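Local coordinates for protein beta-lactamase II (Erythrobacter litoralis, PDB 6V72) that probably hydrolyses beta-lactam antibiotics to substituted beta-amino acids as a zinc-dependent class B metallo-beta-lactamase of the periplasm, at residues N58-I63 against S152-L156; V89-V94 against I113-A117; M105-H109 against V131-N135. All coordinates share one frame. Numbering follows the deposited sequence.

Contact 1: residues N58-I63 against S152-L156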
loop_
_atom_site.group_PDB
_atom_site.type_symbol
_atom_site.label_atom_id
_atom_site.label_comp_id
_atom_site.label_asym_id
_atom_site.label_seq_id
_atom_site.Cartn_x
_atom_site.Cartn_y
_atom_site.Cartn_z
ATOM N N ASN A 58 -8.297 8.242 -34.275
ATOM C CA ASN A 58 -8.345 9.584 -34.859
ATOM C C ASN A 58 -8.128 9.427 -36.360
ATOM O O ASN A 58 -6.992 9.238 -36.803
ATOM C CB ASN A 58 -7.295 10.499 -34.251
ATOM C CG ASN A 58 -7.319 11.896 -34.858
ATOM O OD1 ASN A 58 -7.775 12.087 -35.989
ATOM N ND2 ASN A 58 -6.824 12.879 -34.115
ATOM N N GLY A 59 -9.214 9.521 -37.132
ATOM C CA GLY A 59 -9.087 9.394 -38.570
ATOM C C GLY A 59 -8.643 7.995 -38.913
ATOM O O GLY A 59 -9.270 7.011 -38.509
ATOM N N ASP A 60 -7.536 7.894 -39.650
ATOM C CA ASP A 60 -7.010 6.617 -40.103
ATOM C C ASP A 60 -5.889 6.086 -39.221
ATOM O O ASP A 60 -5.182 5.153 -39.627
ATOM C CB ASP A 60 -6.517 6.731 -41.546
ATOM C CG ASP A 60 -7.634 7.076 -42.524
ATOM O OD1 ASP A 60 -8.768 6.555 -42.377
ATOM O OD2 ASP A 60 -7.372 7.876 -43.446
ATOM N N ASN A 61 -5.704 6.648 -38.026
ATOM C CA ASN A 61 -4.686 6.174 -37.098
ATOM C C ASN A 61 -5.279 6.057 -35.701
ATOM O O ASN A 61 -6.432 6.418 -35.451
ATOM C CB ASN A 61 -3.471 7.106 -37.080
ATOM C CG ASN A 61 -2.646 6.998 -38.357
ATOM O OD1 ASN A 61 -2.757 7.834 -39.265
ATOM N ND2 ASN A 61 -1.834 5.945 -38.448
ATOM N N THR A 62 -4.471 5.524 -34.787
ATOM C CA THR A 62 -4.842 5.482 -33.380
ATOM C C THR A 62 -3.778 6.143 -32.529
ATOM O O THR A 62 -2.623 6.301 -32.936
ATOM C CB THR A 62 -5.062 4.044 -32.870
ATOM O OG1 THR A 62 -3.981 3.202 -33.304
ATOM C CG2 THR A 62 -6.385 3.474 -33.400
ATOM N N ILE A 63 -4.201 6.539 -31.332
ATOM C CA ILE A 63 -3.326 7.082 -30.296
ATOM C C ILE A 63 -3.399 6.159 -29.095
ATOM O O ILE A 63 -4.492 5.785 -28.655
ATOM C CB ILE A 63 -3.725 8.513 -29.904
ATOM C CG1 ILE A 63 -3.572 9.435 -31.106
ATOM C CG2 ILE A 63 -2.875 9.006 -28.754
ATOM C CD1 ILE A 63 -4.683 10.403 -31.213
ATOM N N SER A 152 -0.655 16.542 -31.292
ATOM C CA SER A 152 -0.358 15.179 -31.713
ATOM C C SER A 152 -1.224 14.144 -31.028
ATOM O O SER A 152 -1.413 13.051 -31.572
ATOM C CB SER A 152 1.110 14.844 -31.441
ATOM O OG SER A 152 1.978 15.765 -32.096
ATOM N N LEU A 153 -1.751 14.450 -29.846
ATOM C CA LEU A 153 -2.509 13.473 -29.084
ATOM C C LEU A 153 -3.994 13.778 -29.078
ATOM O O LEU A 153 -4.765 12.999 -28.516
ATOM C CB LEU A 153 -1.977 13.401 -27.646
ATOM C CG LEU A 153 -0.496 12.951 -27.638
ATOM C CD1 LEU A 153 0.215 13.228 -26.335
ATOM C CD2 LEU A 153 -0.378 11.461 -27.979
ATOM N N ALA A 154 -4.408 14.885 -29.681
ATOM C CA ALA A 154 -5.830 15.155 -29.856
ATOM C C ALA A 154 -6.511 13.948 -30.500
ATOM O O ALA A 154 -5.935 13.320 -31.399
ATOM C CB ALA A 154 -6.020 16.404 -30.727
ATOM N N PRO A 155 -7.747 13.603 -30.095
ATOM C CA PRO A 155 -8.658 14.355 -29.223
ATOM C C PRO A 155 -8.422 14.214 -27.733
ATOM O O PRO A 155 -9.142 14.844 -26.978
ATOM C CB PRO A 155 -10.028 13.781 -29.585
ATOM C CG PRO A 155 -9.712 12.349 -29.949
ATOM C CD PRO A 155 -8.418 12.452 -30.728
ATOM N N LEU A 156 -7.442 13.420 -27.315
ATOM C CA LEU A 156 -7.125 13.373 -25.895
ATOM C C LEU A 156 -6.714 14.752 -25.413
ATOM O O LEU A 156 -5.954 15.465 -26.083
ATOM C CB LEU A 156 -5.997 12.382 -25.620
ATOM C CG LEU A 156 -6.387 10.922 -25.845
ATOM C CD1 LEU A 156 -5.126 10.102 -25.998
ATOM C CD2 LEU A 156 -7.268 10.365 -24.720
#

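Contact 2: residues V89-V94 against I113-A117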
loop_
_atom_site.group_PDB
_atom_site.type_symbol
_atom_site.label_atom_id
_atom_site.label_comp_id
_atom_site.label_asym_id
_atom_site.label_seq_id
_atom_site.Cartn_x
_atom_site.Cartn_y
_atom_site.Cartn_z
ATOM N N VAL A 89 -1.074 2.691 -34.819
ATOM C CA VAL A 89 -0.710 3.638 -33.769
ATOM C C VAL A 89 0.304 4.620 -34.334
ATOM O O VAL A 89 1.344 4.227 -34.870
ATOM C CB VAL A 89 -0.145 2.908 -32.544
ATOM C CG1 VAL A 89 0.223 3.919 -31.457
ATOM C CG2 VAL A 89 -1.154 1.887 -31.986
ATOM N N ARG A 90 0.007 5.901 -34.243
ATOM C CA ARG A 90 1.021 6.850 -34.670
ATOM C C ARG A 90 1.625 7.650 -33.533
ATOM O O ARG A 90 2.710 8.213 -33.715
ATOM C CB ARG A 90 0.467 7.799 -35.725
ATOM C CG ARG A 90 -0.509 8.744 -35.221
ATOM C CD ARG A 90 -0.638 9.944 -36.159
ATOM N NE ARG A 90 -1.837 10.637 -35.738
ATOM C CZ ARG A 90 -1.890 11.500 -34.731
ATOM N NH1 ARG A 90 -0.783 11.825 -34.045
ATOM N NH2 ARG A 90 -3.059 12.033 -34.424
ATOM N N ALA A 91 0.982 7.680 -32.371
ATOM C CA ALA A 91 1.540 8.390 -31.229
ATOM C C ALA A 91 1.077 7.688 -29.972
ATOM O O ALA A 91 0.046 7.020 -29.965
ATOM C CB ALA A 91 1.115 9.861 -31.188
ATOM N N ALA A 92 1.849 7.855 -28.902
ATOM C CA ALA A 92 1.538 7.238 -27.621
ATOM C C ALA A 92 1.901 8.209 -26.514
ATOM O O ALA A 92 2.850 8.985 -26.639
ATOM C CB ALA A 92 2.308 5.932 -27.395
ATOM N N VAL A 93 1.163 8.138 -25.420
ATOM C CA VAL A 93 1.460 8.933 -24.236
ATOM C C VAL A 93 1.425 7.984 -23.051
ATOM O O VAL A 93 0.572 7.089 -22.988
ATOM C CB VAL A 93 0.484 10.128 -24.055
ATOM C CG1 VAL A 93 -0.988 9.680 -23.974
ATOM C CG2 VAL A 93 0.862 10.932 -22.803
ATOM N N VAL A 94 2.391 8.124 -22.146
ATOM C CA VAL A 94 2.396 7.340 -20.914
ATOM C C VAL A 94 2.061 8.251 -19.744
ATOM O O VAL A 94 2.459 9.426 -19.712
ATOM C CB VAL A 94 3.725 6.606 -20.682
ATOM C CG1 VAL A 94 3.960 5.615 -21.809
ATOM C CG2 VAL A 94 4.875 7.595 -20.569
ATOM N N ILE A 113 6.915 4.478 -33.115
ATOM C CA ILE A 113 5.815 5.261 -32.573
ATOM C C ILE A 113 6.367 6.424 -31.759
ATOM O O ILE A 113 7.232 6.234 -30.903
ATOM C CB ILE A 113 4.897 4.379 -31.717
ATOM C CG1 ILE A 113 4.215 3.342 -32.612
ATOM C CG2 ILE A 113 3.857 5.229 -30.986
ATOM C CD1 ILE A 113 3.565 2.191 -31.835
ATOM N N ALA A 114 5.854 7.632 -32.033
ATOM C CA ALA A 114 6.238 8.829 -31.295
ATOM C C ALA A 114 5.648 8.774 -29.892
ATOM O O ALA A 114 4.428 8.784 -29.732
ATOM C CB ALA A 114 5.732 10.080 -32.011
ATOM N N THR A 115 6.506 8.784 -28.889
ATOM C CA THR A 115 6.113 8.578 -27.504
ATOM C C THR A 115 6.253 9.877 -26.722
ATOM O O THR A 115 7.214 10.622 -26.926
ATOM C CB THR A 115 6.987 7.501 -26.885
ATOM O OG1 THR A 115 8.364 7.805 -27.187
ATOM C CG2 THR A 115 6.637 6.151 -27.502
ATOM N N TRP A 116 5.295 10.128 -25.830
ATOM C CA TRP A 116 5.173 11.381 -25.096
ATOM C C TRP A 116 5.076 11.106 -23.607
ATOM O O TRP A 116 4.407 10.157 -23.194
ATOM C CB TRP A 116 3.901 12.142 -25.552
ATOM C CG TRP A 116 4.035 12.677 -26.931
ATOM C CD1 TRP A 116 3.764 12.023 -28.098
ATOM C CD2 TRP A 116 4.532 13.965 -27.291
ATOM N NE1 TRP A 116 4.042 12.842 -29.168
ATOM C CE2 TRP A 116 4.520 14.039 -28.701
ATOM C CE3 TRP A 116 4.985 15.068 -26.557
ATOM C CZ2 TRP A 116 4.935 15.171 -29.390
ATOM C CZ3 TRP A 116 5.398 16.187 -27.244
ATOM C CH2 TRP A 116 5.373 16.233 -28.649
ATOM N N ALA A 117 5.717 11.957 -22.799
ATOM C CA ALA A 117 5.632 11.840 -21.351
ATOM C C ALA A 117 5.824 13.207 -20.719
ATOM O O ALA A 117 6.351 14.131 -21.348
ATOM C CB ALA A 117 6.673 10.875 -20.773
#

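Contact 3: residues M105-H109 against V131-N135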
loop_
_atom_site.group_PDB
_atom_site.type_symbol
_atom_site.label_atom_id
_atom_site.label_comp_id
_atom_site.label_asym_id
_atom_site.label_seq_id
_atom_site.Cartn_x
_atom_site.Cartn_y
_atom_site.Cartn_z
HETATM N N MSE A 105 8.041 0.372 -23.447
HETATM C CA MSE A 105 8.557 1.477 -24.267
HETATM C C MSE A 105 9.418 1.063 -25.443
HETATM O O MSE A 105 9.304 1.648 -26.518
HETATM C CB MSE A 105 9.336 2.506 -23.443
HETATM C CG MSE A 105 8.419 3.408 -22.673
HETATM SE SE MSE A 105 7.746 4.847 -23.835
HETATM C CE MSE A 105 9.144 4.900 -25.046
ATOM N N ALA A 106 10.280 0.067 -25.238
ATOM C CA ALA A 106 11.114 -0.430 -26.330
ATOM C C ALA A 106 10.266 -0.940 -27.485
ATOM O O ALA A 106 10.628 -0.767 -28.661
ATOM C CB ALA A 106 12.042 -1.531 -25.818
ATOM N N ALA A 107 9.143 -1.591 -27.171
ATOM C CA ALA A 107 8.252 -2.068 -28.225
ATOM C C ALA A 107 7.699 -0.902 -29.031
ATOM O O ALA A 107 7.614 -0.973 -30.256
ATOM C CB ALA A 107 7.107 -2.894 -27.624
ATOM N N LEU A 108 7.326 0.193 -28.362
ATOM C CA LEU A 108 6.809 1.324 -29.119
ATOM C C LEU A 108 7.880 1.915 -30.023
ATOM O O LEU A 108 7.608 2.274 -31.175
ATOM C CB LEU A 108 6.268 2.384 -28.161
ATOM C CG LEU A 108 5.144 1.924 -27.247
ATOM C CD1 LEU A 108 4.689 3.106 -26.402
ATOM C CD2 LEU A 108 3.993 1.356 -28.082
ATOM N N HIS A 109 9.103 2.025 -29.525
ATOM C CA HIS A 109 10.144 2.604 -30.362
ATOM C C HIS A 109 10.537 1.676 -31.497
ATOM O O HIS A 109 10.824 2.146 -32.603
ATOM C CB HIS A 109 11.333 2.963 -29.503
ATOM C CG HIS A 109 11.040 4.100 -28.581
ATOM N ND1 HIS A 109 11.846 4.419 -27.518
ATOM C CD2 HIS A 109 10.014 4.989 -28.563
ATOM C CE1 HIS A 109 11.358 5.476 -26.900
ATOM N NE2 HIS A 109 10.241 5.841 -27.510
ATOM N N VAL A 131 13.611 3.177 -20.367
ATOM C CA VAL A 131 13.722 3.952 -21.599
ATOM C C VAL A 131 12.742 5.116 -21.619
ATOM O O VAL A 131 11.521 4.917 -21.581
ATOM C CB VAL A 131 13.506 3.079 -22.838
ATOM C CG1 VAL A 131 14.034 3.799 -24.062
ATOM C CG2 VAL A 131 14.196 1.730 -22.668
ATOM N N PRO A 132 13.268 6.333 -21.703
ATOM C CA PRO A 132 12.391 7.507 -21.689
ATOM C C PRO A 132 11.593 7.624 -22.976
ATOM O O PRO A 132 11.997 7.137 -24.038
ATOM C CB PRO A 132 13.371 8.676 -21.543
ATOM C CG PRO A 132 14.619 8.184 -22.205
ATOM C CD PRO A 132 14.677 6.692 -21.945
ATOM N N ALA A 133 10.437 8.262 -22.867
ATOM C CA ALA A 133 9.725 8.664 -24.064
ATOM C C ALA A 133 10.575 9.660 -24.840
ATOM O O ALA A 133 11.389 10.400 -24.275
ATOM C CB ALA A 133 8.365 9.293 -23.723
ATOM N N ARG A 134 10.380 9.676 -26.151
ATOM C CA ARG A 134 11.186 10.551 -26.989
ATOM C C ARG A 134 10.812 12.015 -26.791
ATOM O O ARG A 134 11.688 12.892 -26.836
ATOM C CB ARG A 134 11.031 10.133 -28.452
ATOM C CG ARG A 134 11.616 8.738 -28.749
ATOM C CD ARG A 134 11.916 8.573 -30.220
ATOM N NE ARG A 134 12.205 7.189 -30.598
ATOM C CZ ARG A 134 13.324 6.543 -30.292
ATOM N NH1 ARG A 134 14.269 7.141 -29.580
ATOM N NH2 ARG A 134 13.499 5.294 -30.705
ATOM N N ASN A 135 9.547 12.297 -26.513
ATOM C CA ASN A 135 9.047 13.659 -26.564
ATOM C C ASN A 135 8.532 14.083 -25.198
ATOM O O ASN A 135 7.774 13.351 -24.559
ATOM C CB ASN A 135 7.931 13.759 -27.593
ATOM C CG ASN A 135 8.394 13.360 -28.966
ATOM O OD1 ASN A 135 9.131 14.105 -29.616
ATOM N ND2 ASN A 135 7.962 12.189 -29.420
#

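Contact 1: residues N58-I63 against S152-L156
One polar bond and a small apolar cluster join the hairpin end at 58-63 to the tail of helix 147-153 and the loop after it. The polar link is the hydrogen bond from Asn58 ND2 to Ala154 O, 2.9 Å long; Asn58 ND2 also lies 3.8 Å from Pro155 CD. Ala154 O is the carbonyl oxygen of the cis peptide that leads into Pro155, and the CD1 methyl of Ile63, in the conformer given, packs closely on it, 3.2 Å from Ala154 O.

Apolar contacts centre on Ile63. Its CG2 lies 3.6 Å from Leu153 CD2 and 3.7 Å from Leu156 CD1, so that this methyl meets the leucines that flank the Ala154-Pro155 pair in sequence, while Ile63 CD1 approaches Pro155 CD at 4.3 Å.

Within the hairpin, a type II' turn from Asn58 to Asn61 is closed by Asn58 N to Asn61 O (2.9 Å) and Asn61 N to Asn58 O (3.1 Å). Gly59, at positive phi, takes the first corner, and the turn swings clear of the loop. A beta hairpin with a two-residue loop, connecting strands 49-58 and 61-65, thus packs against the segment leading into strand 157-159, part of the second sheet, consistent with the two-sheet alpha-beta/beta-alpha sandwich of metallo-beta-lactamases.

Contact 2: residues V89-V94 against I113-A117
Three backbone hydrogen bonds stitch segment 89-94 to strand 114-117: Ala92 N to Ala114 O at 2.9 Å, Val94 N to Trp116 O at 3.0 Å, and a weak one from Trp116 N to Ala92 O at 2.8 Å. Ala92 thus bonds through both its NH and its carbonyl, as expected of a parallel ladder pairing Ala91 with Ala114, Ala92 with Thr115 and Val93 with Trp116. CA-H...O contacts supplement it, such as Val93 CA to Trp116 O at 3.4 Å.

Around this ladder, Ile113 packs its CD1 3.8 Å from Val89 CG1 and its CG2 4.0 Å from Ala92 CB. At the other end Val94 CG2 meets Ala117 CB at 3.7 Å, two residues before His96, a known zinc ligand of this protein, though no zinc is bound to the chain here.

The strands run side by side in the larger mixed sheet, 61-65 flanking 89-93 and 135-139 flanking 114-117. Helix 147-153 covers the face bearing Ala91, Val93 and Trp116; helix 105-110, which links the two strands, packs on the face of Thr115.

Contact 3: residues M105-H109 against V131-N135
The imidazole of His109 lies against the guanidinium of Arg134, the two groups stacked with centres 3.8 Å apart and planes inclined by 22°. Arg134 reaches back from the loop to make this near-parallel stack over one ring face, and its NH2 comes within 3.4 Å of His109 CB.

The ring edge meets the loop backbone and Val131: His109 CE1 is 3.4 Å from Pro132 O, and His109 ND1 is 4.1 Å from Val131 CG1. One face of the histidine is thus covered by the flat guanidinium, and its edge is closely packed. Its NE2 hydrogen-bonds to Thr115 OG1, which also pairs with the backbone N of Arg134, so one threonine hydroxyl ties helix and loop together.

One helical turn earlier, selenomethionine Met105 adds apolar contacts: its CB lies 4.3 Å from Val131 CB and its SE 4.5 Å from Ala133 CB. It also packs on the loop backbone, with CG 3.6 Å from Val131 O and the terminal CE 3.8 Å from Pro132 O and 3.9 Å from Ala133 CA. The helical bond from His109 N to Met105 O (3.0 Å) marks a spacing of about one turn, which leaves both side chains facing the loop.

Helix 105-110 rests on strand 114-117 through Met105 and Leu108, and on helix 71-84 through Ala107 and Leu108; the loop runs on at Asn135 into strand 135-139, the neighbour of 114-117.

All three contacts gather round the larger mixed sheet. Contacts 1 and 2 are both partly buried. Contact 2, with the larger share of buried residues, is backbone pairing inside the sheet; contact 1 joins a hairpin end to a helix tail through one side-chain hydrogen bond and aliphatic packing; contact 3 is a surface contact built on an arginine-histidine stack. Contacts 1 and 2 share neighbouring strands: Thr62 O receives Arg90 N at 3.0 Å, and Arg90 NH1 reaches Ser152 O at 2.8 Å. Contacts 2 and 3 meet at Thr115, whose OG1 lies 2.7 Å from His109 NE2 and whose O lies 2.9 Å from Asn135 N. Contacts 1 and 3 do not touch, their nearest atoms being about 7 Å apart.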